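Local coordinates for protein carboxynorspermidine decarboxylase (Campylobacter jejuni subsp. jejuni 81116, PDB 3N29) that probably catalyses the pyridoxal-5'-phosphate-dependent decarboxylation of carboxynorspermidine to norspermidine, at residues 70-75 with 266-271; 199-204 with 233-238. All coordinates share one frame; numbering follows the deposited sequence.

Contact 1. Residues 70-75 with 266-271; sequences AKVLLA and VYLEPG. With PLP (pyridoxal-5'-phosphate), chain C.
Lys-71 and Val-72 pair in parallel with Tyr-267 and Leu-268 where the first and last strands of a beta/alpha barrel meet and close it. The short strand segments run 29° apart. Backbone bonds alternate between them. Lys-71 N gives its hydrogen to Val-266 O at 2.9 Å, Leu-268 N to Lys-71 O, and Leu-73 N to Leu-268 O. Past the regular pairing, Ala-75 N bonds Pro-270 O at 2.8 Å. That bond is nearly straight at the hydrogen, but the donor sits well above the carbonyl plane.

Among the polar side chains, Lys-71 and Tyr-267 lie side by side and point the same way. CB and CD of Lys-71 run along the CE1 side of the tyrosine ring. A bend at chi3 (82°) brings NZ round to Tyr-267 OH, to which it donates over 2.9 Å. NZ also forms a salt bridge with Glu-113, so the ammonium group has two partners.

The apolar contacts fall on two faces of the sheet. Leu-73 CD1 meets Tyr-267 CD1 at 4.0 Å on the tyrosine side. On the face of Val-72 and Leu-268, Val-72 CG1 rests on Pro-270 CD at 3.8 Å, the two side chains crossing at about a right angle.

The C-terminal ends of both segments line the cofactor pocket. Glu-269 extends beyond CG and brings OE1 to 2.7 Å from N1 of pyridoxal-5'-phosphate, an approach that probably favours a protonated pyridine nitrogen. Its other oxygen, OE2, bonds Thr-96. Ala-75 CB packs against the cofactor's C5A. Gly-271 N donates an almost straight hydrogen bond to phosphate oxygen O2P, 3.0 Å away.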
# COMPACT_ATOMS: atom_id res chain seq x y z
N ALA A 70 -11.27 9.19 32.26
CA ALA A 70 -10.35 8.41 31.39
C ALA A 70 -9.41 9.36 30.72
O ALA A 70 -9.82 10.51 30.43
CB ALA A 70 -11.11 7.68 30.30
N LYS A 71 -8.20 8.90 30.41
CA LYS A 71 -7.22 9.71 29.67
C LYS A 71 -7.24 9.26 28.18
O LYS A 71 -7.11 8.07 27.91
CB LYS A 71 -5.86 9.51 30.28
CG LYS A 71 -5.66 10.21 31.64
CD LYS A 71 -4.38 9.83 32.30
CE LYS A 71 -3.18 10.57 31.83
NZ LYS A 71 -1.80 10.09 32.26
N VAL A 72 -7.43 10.19 27.25
CA VAL A 72 -7.61 9.80 25.84
C VAL A 72 -6.31 10.03 25.08
O VAL A 72 -5.64 11.10 25.21
CB VAL A 72 -8.84 10.50 25.23
CG1 VAL A 72 -9.15 10.06 23.77
CG2 VAL A 72 -9.99 10.29 26.05
N LEU A 73 -5.91 9.03 24.30
CA LEU A 73 -4.71 9.08 23.49
C LEU A 73 -5.04 8.97 22.00
O LEU A 73 -6.04 8.35 21.64
CB LEU A 73 -3.74 7.94 23.84
CG LEU A 73 -3.39 7.73 25.34
CD1 LEU A 73 -2.72 6.38 25.61
CD2 LEU A 73 -2.46 8.81 25.83
N LEU A 74 -4.20 9.58 21.15
CA LEU A 74 -4.34 9.43 19.69
C LEU A 74 -3.56 8.15 19.34
O LEU A 74 -2.35 8.10 19.53
CB LEU A 74 -3.71 10.60 18.96
CG LEU A 74 -3.38 10.44 17.42
CD1 LEU A 74 -4.67 10.12 16.73
CD2 LEU A 74 -2.61 11.74 16.90
N ALA A 75 -4.24 7.18 18.74
CA ALA A 75 -3.53 6.01 18.14
C ALA A 75 -2.98 6.40 16.73
O ALA A 75 -3.74 6.58 15.81
CB ALA A 75 -4.52 4.80 17.98
N VAL A 266 -8.18 4.69 33.63
CA VAL A 266 -8.54 4.07 32.36
C VAL A 266 -7.95 4.95 31.26
O VAL A 266 -7.96 6.17 31.37
CB VAL A 266 -10.09 4.05 32.15
CG1 VAL A 266 -10.41 3.61 30.75
CG2 VAL A 266 -10.77 3.06 33.16
N TYR A 267 -7.45 4.31 30.22
CA TYR A 267 -6.96 4.95 29.00
C TYR A 267 -7.78 4.50 27.82
O TYR A 267 -8.21 3.32 27.74
CB TYR A 267 -5.49 4.59 28.76
CG TYR A 267 -4.57 5.24 29.72
CD1 TYR A 267 -3.95 6.44 29.41
CD2 TYR A 267 -4.34 4.68 30.98
CE1 TYR A 267 -3.10 7.05 30.27
CE2 TYR A 267 -3.51 5.32 31.89
CZ TYR A 267 -2.90 6.51 31.52
OH TYR A 267 -2.06 7.18 32.36
N LEU A 268 -8.04 5.43 26.89
CA LEU A 268 -8.68 5.06 25.61
C LEU A 268 -7.74 5.50 24.49
O LEU A 268 -7.05 6.51 24.64
CB LEU A 268 -10.03 5.73 25.42
CG LEU A 268 -11.19 5.54 26.40
CD1 LEU A 268 -12.29 6.50 26.11
CD2 LEU A 268 -11.76 4.13 26.37
N GLU A 269 -7.74 4.80 23.36
CA GLU A 269 -6.75 5.13 22.37
C GLU A 269 -7.37 5.01 20.99
O GLU A 269 -6.92 4.19 20.13
CB GLU A 269 -5.43 4.38 22.60
CG GLU A 269 -5.57 2.96 22.82
CD GLU A 269 -4.23 2.16 22.98
OE1 GLU A 269 -4.22 1.07 22.42
OE2 GLU A 269 -3.22 2.64 23.59
N PRO A 270 -8.32 5.90 20.71
CA PRO A 270 -8.87 6.01 19.39
C PRO A 270 -7.86 6.53 18.35
O PRO A 270 -7.02 7.40 18.65
CB PRO A 270 -9.94 7.03 19.58
CG PRO A 270 -9.46 7.91 20.60
CD PRO A 270 -8.88 6.96 21.58
N GLY A 271 -7.96 5.98 17.15
CA GLY A 271 -7.29 6.57 15.99
C GLY A 271 -8.32 7.16 15.00
O GLY A 271 -8.42 8.39 14.79
N1 PLP C . -4.78 0.61 19.86
C2 PLP C . -4.26 -0.48 19.22
C2A PLP C . -3.40 -1.46 19.99
C3 PLP C . -4.50 -0.64 17.82
O3 PLP C . -3.96 -1.73 17.15
C4 PLP C . -5.28 0.31 17.12
C4A PLP C . -5.49 0.14 15.62
C5 PLP C . -5.85 1.38 17.81
C6 PLP C . -5.58 1.50 19.19
C5A PLP C . -6.70 2.42 17.12
O4P PLP C . -7.77 1.83 16.42
P PLP C . -8.87 2.69 15.69
O1P PLP C . -8.13 3.62 14.74
O2P PLP C . -9.62 3.51 16.76
O3P PLP C . -9.83 1.78 15.06

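Contact 2. Residues 199-204 with 233-238; sequences LHFHAL and VNFGGG. With PLP (pyridoxal-5'-phosphate), chain C.
Phe-201 lies against Phe-235 in the tightly packed part of this contact. Its CG sits between the backbone N and the carbonyl carbon (chi1 67°). The ring is thus laid over the other segment, with Phe-235 CA over its face, 3.9 Å from the centroid. The two phenyl rings are near parallel but slid apart, and Phe-201 CE2 meets Phe-235 CD1 at 3.7 Å. Two backbone bonds of the parallel pairing run beside it: Asn-234 N to Leu-199 O and Phe-201 N to Asn-234 O. His-200 and Asn-234 lie side by side, and His-200 CD2 is 3.4 Å from Asn-234 CG. Asn-234 OD1 accepts from Gly-236 N in an Asx turn, and its ND2 bonds Glu-269, as does His-200 NE2.

Beyond the strands the fit is looser. Ala-203 is exposed, and a water bridges the two backbones. It accepts from Ala-203 N and donates to Phe-235 O and Gly-237 O. The His-202 side chain bridges to the glycines here. Gly-237 N donates to His-202 ND1 at 2.8 Å, in the ring plane, which helps to fix the rotation of the imidazole. One ring face then covers the cofactor pyridine, and PLP C3 lies over the centre of the His-202 ring. Gly-238 N binds phosphate oxygen O2P at 2.8 Å.

The contact joins two strands of a right-handed beta-alpha-beta unit. Its connecting helix 209-223 packs on Phe-201 and Phe-235, helix 248-262 adds cover to Val-233 and Phe-235, and strand 265-268 lies next to strand 232-234.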
# COMPACT_ATOMS: atom_id res chain seq x y z
N LEU A 199 -3.03 -3.39 32.46
CA LEU A 199 -3.52 -4.32 31.44
C LEU A 199 -4.12 -3.57 30.28
O LEU A 199 -4.71 -2.46 30.46
CB LEU A 199 -4.55 -5.24 32.06
CG LEU A 199 -4.07 -6.22 33.14
CD1 LEU A 199 -5.28 -6.91 33.74
CD2 LEU A 199 -2.98 -7.28 32.60
N HIS A 200 -3.97 -4.16 29.10
CA HIS A 200 -4.36 -3.53 27.87
C HIS A 200 -5.19 -4.50 27.04
O HIS A 200 -4.85 -5.67 26.97
CB HIS A 200 -3.09 -3.14 27.11
CG HIS A 200 -3.34 -2.54 25.76
ND1 HIS A 200 -3.56 -3.33 24.65
CD2 HIS A 200 -3.31 -1.26 25.33
CE1 HIS A 200 -3.74 -2.54 23.59
NE2 HIS A 200 -3.56 -1.28 23.96
N PHE A 201 -6.30 -4.06 26.47
CA PHE A 201 -6.93 -4.77 25.35
C PHE A 201 -7.21 -3.85 24.16
O PHE A 201 -7.36 -2.63 24.32
CB PHE A 201 -8.17 -5.60 25.73
CG PHE A 201 -9.36 -4.80 26.16
CD1 PHE A 201 -10.26 -4.28 25.22
CD2 PHE A 201 -9.56 -4.54 27.52
CE1 PHE A 201 -11.33 -3.47 25.63
CE2 PHE A 201 -10.63 -3.77 27.97
CZ PHE A 201 -11.53 -3.23 27.03
N HIS A 202 -7.30 -4.46 22.97
CA HIS A 202 -7.83 -3.82 21.79
C HIS A 202 -8.60 -4.85 21.00
O HIS A 202 -8.03 -5.82 20.48
CB HIS A 202 -6.74 -3.06 20.98
CG HIS A 202 -7.22 -2.54 19.66
ND1 HIS A 202 -7.90 -1.35 19.53
CD2 HIS A 202 -7.10 -3.05 18.40
CE1 HIS A 202 -8.20 -1.16 18.25
NE2 HIS A 202 -7.72 -2.18 17.54
N ALA A 203 -9.90 -4.65 20.95
CA ALA A 203 -10.83 -5.67 20.56
C ALA A 203 -11.94 -5.16 19.64
O ALA A 203 -12.87 -5.90 19.35
CB ALA A 203 -11.45 -6.29 21.84
N LEU A 204 -11.85 -3.91 19.16
CA LEU A 204 -12.93 -3.30 18.40
C LEU A 204 -12.45 -2.62 17.12
O LEU A 204 -11.32 -2.08 17.07
CB LEU A 204 -13.71 -2.27 19.25
CG LEU A 204 -14.37 -2.79 20.54
CD1 LEU A 204 -14.96 -1.64 21.34
CD2 LEU A 204 -15.44 -3.83 20.22
N VAL A 233 -5.72 0.55 33.27
CA VAL A 233 -6.20 -0.32 32.24
C VAL A 233 -6.44 0.52 30.98
O VAL A 233 -6.98 1.62 31.07
CB VAL A 233 -7.49 -1.01 32.73
CG1 VAL A 233 -8.13 -1.88 31.61
CG2 VAL A 233 -7.18 -1.95 33.89
N ASN A 234 -6.07 -0.02 29.82
CA ASN A 234 -6.19 0.64 28.53
C ASN A 234 -7.18 -0.16 27.67
O ASN A 234 -6.96 -1.37 27.43
CB ASN A 234 -4.80 0.67 27.90
CG ASN A 234 -4.72 1.53 26.65
OD1 ASN A 234 -5.60 1.48 25.80
ND2 ASN A 234 -3.67 2.29 26.53
N PHE A 235 -8.28 0.46 27.27
CA PHE A 235 -9.39 -0.22 26.58
C PHE A 235 -9.20 -0.16 25.05
O PHE A 235 -10.12 -0.43 24.27
CB PHE A 235 -10.68 0.55 26.81
CG PHE A 235 -11.22 0.48 28.22
CD1 PHE A 235 -10.60 -0.28 29.20
CD2 PHE A 235 -12.42 1.11 28.50
CE1 PHE A 235 -11.13 -0.35 30.47
CE2 PHE A 235 -12.96 1.04 29.78
CZ PHE A 235 -12.31 0.30 30.75
N GLY A 236 -8.03 0.26 24.65
CA GLY A 236 -7.65 0.27 23.22
C GLY A 236 -8.51 1.20 22.37
O GLY A 236 -9.06 2.21 22.86
N GLY A 237 -8.56 0.91 21.08
CA GLY A 237 -9.22 1.79 20.16
C GLY A 237 -10.43 1.11 19.58
O GLY A 237 -10.94 0.14 20.14
N GLY A 238 -10.87 1.59 18.41
CA GLY A 238 -12.05 1.08 17.77
C GLY A 238 -13.39 1.63 18.18
O GLY A 238 -14.41 1.15 17.72
N1 PLP C . -4.78 0.61 19.86
C2 PLP C . -4.26 -0.48 19.22
C2A PLP C . -3.40 -1.46 19.99
C3 PLP C . -4.50 -0.64 17.82
O3 PLP C . -3.96 -1.73 17.15
C4 PLP C . -5.28 0.31 17.12
C4A PLP C . -5.49 0.14 15.62
C5 PLP C . -5.85 1.38 17.81
C6 PLP C . -5.58 1.50 19.19
C5A PLP C . -6.70 2.42 17.12
O4P PLP C . -7.77 1.83 16.42
P PLP C . -8.87 2.69 15.69
O1P PLP C . -8.13 3.62 14.74
O2P PLP C . -9.62 3.51 16.76
O3P PLP C . -9.83 1.78 15.06
O HOH W 1 -10.81 -1.88 22.00

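Contacts 1 and 2 are about 9 Å apart, centre to centre, in one eight-stranded parallel barrel. Contact 2 joins the sixth and seventh strands, and contact 1 joins the eighth to the first. Along the chain, contact 2 is nested within the loop that contact 1 closes. Neighbouring strands 232-234 and 265-268 join them through a probable hydrogen bond from Tyr-267 N to Val-233 O, while Leu-268 packs on Phe-235. Both contacts reach the same pyridoxal-5'-phosphate from the C-terminal ends of their strands, where barrel enzymes of this fold carry their active sites. The two contacts together hold eight of the eleven residues of the cofactor pocket.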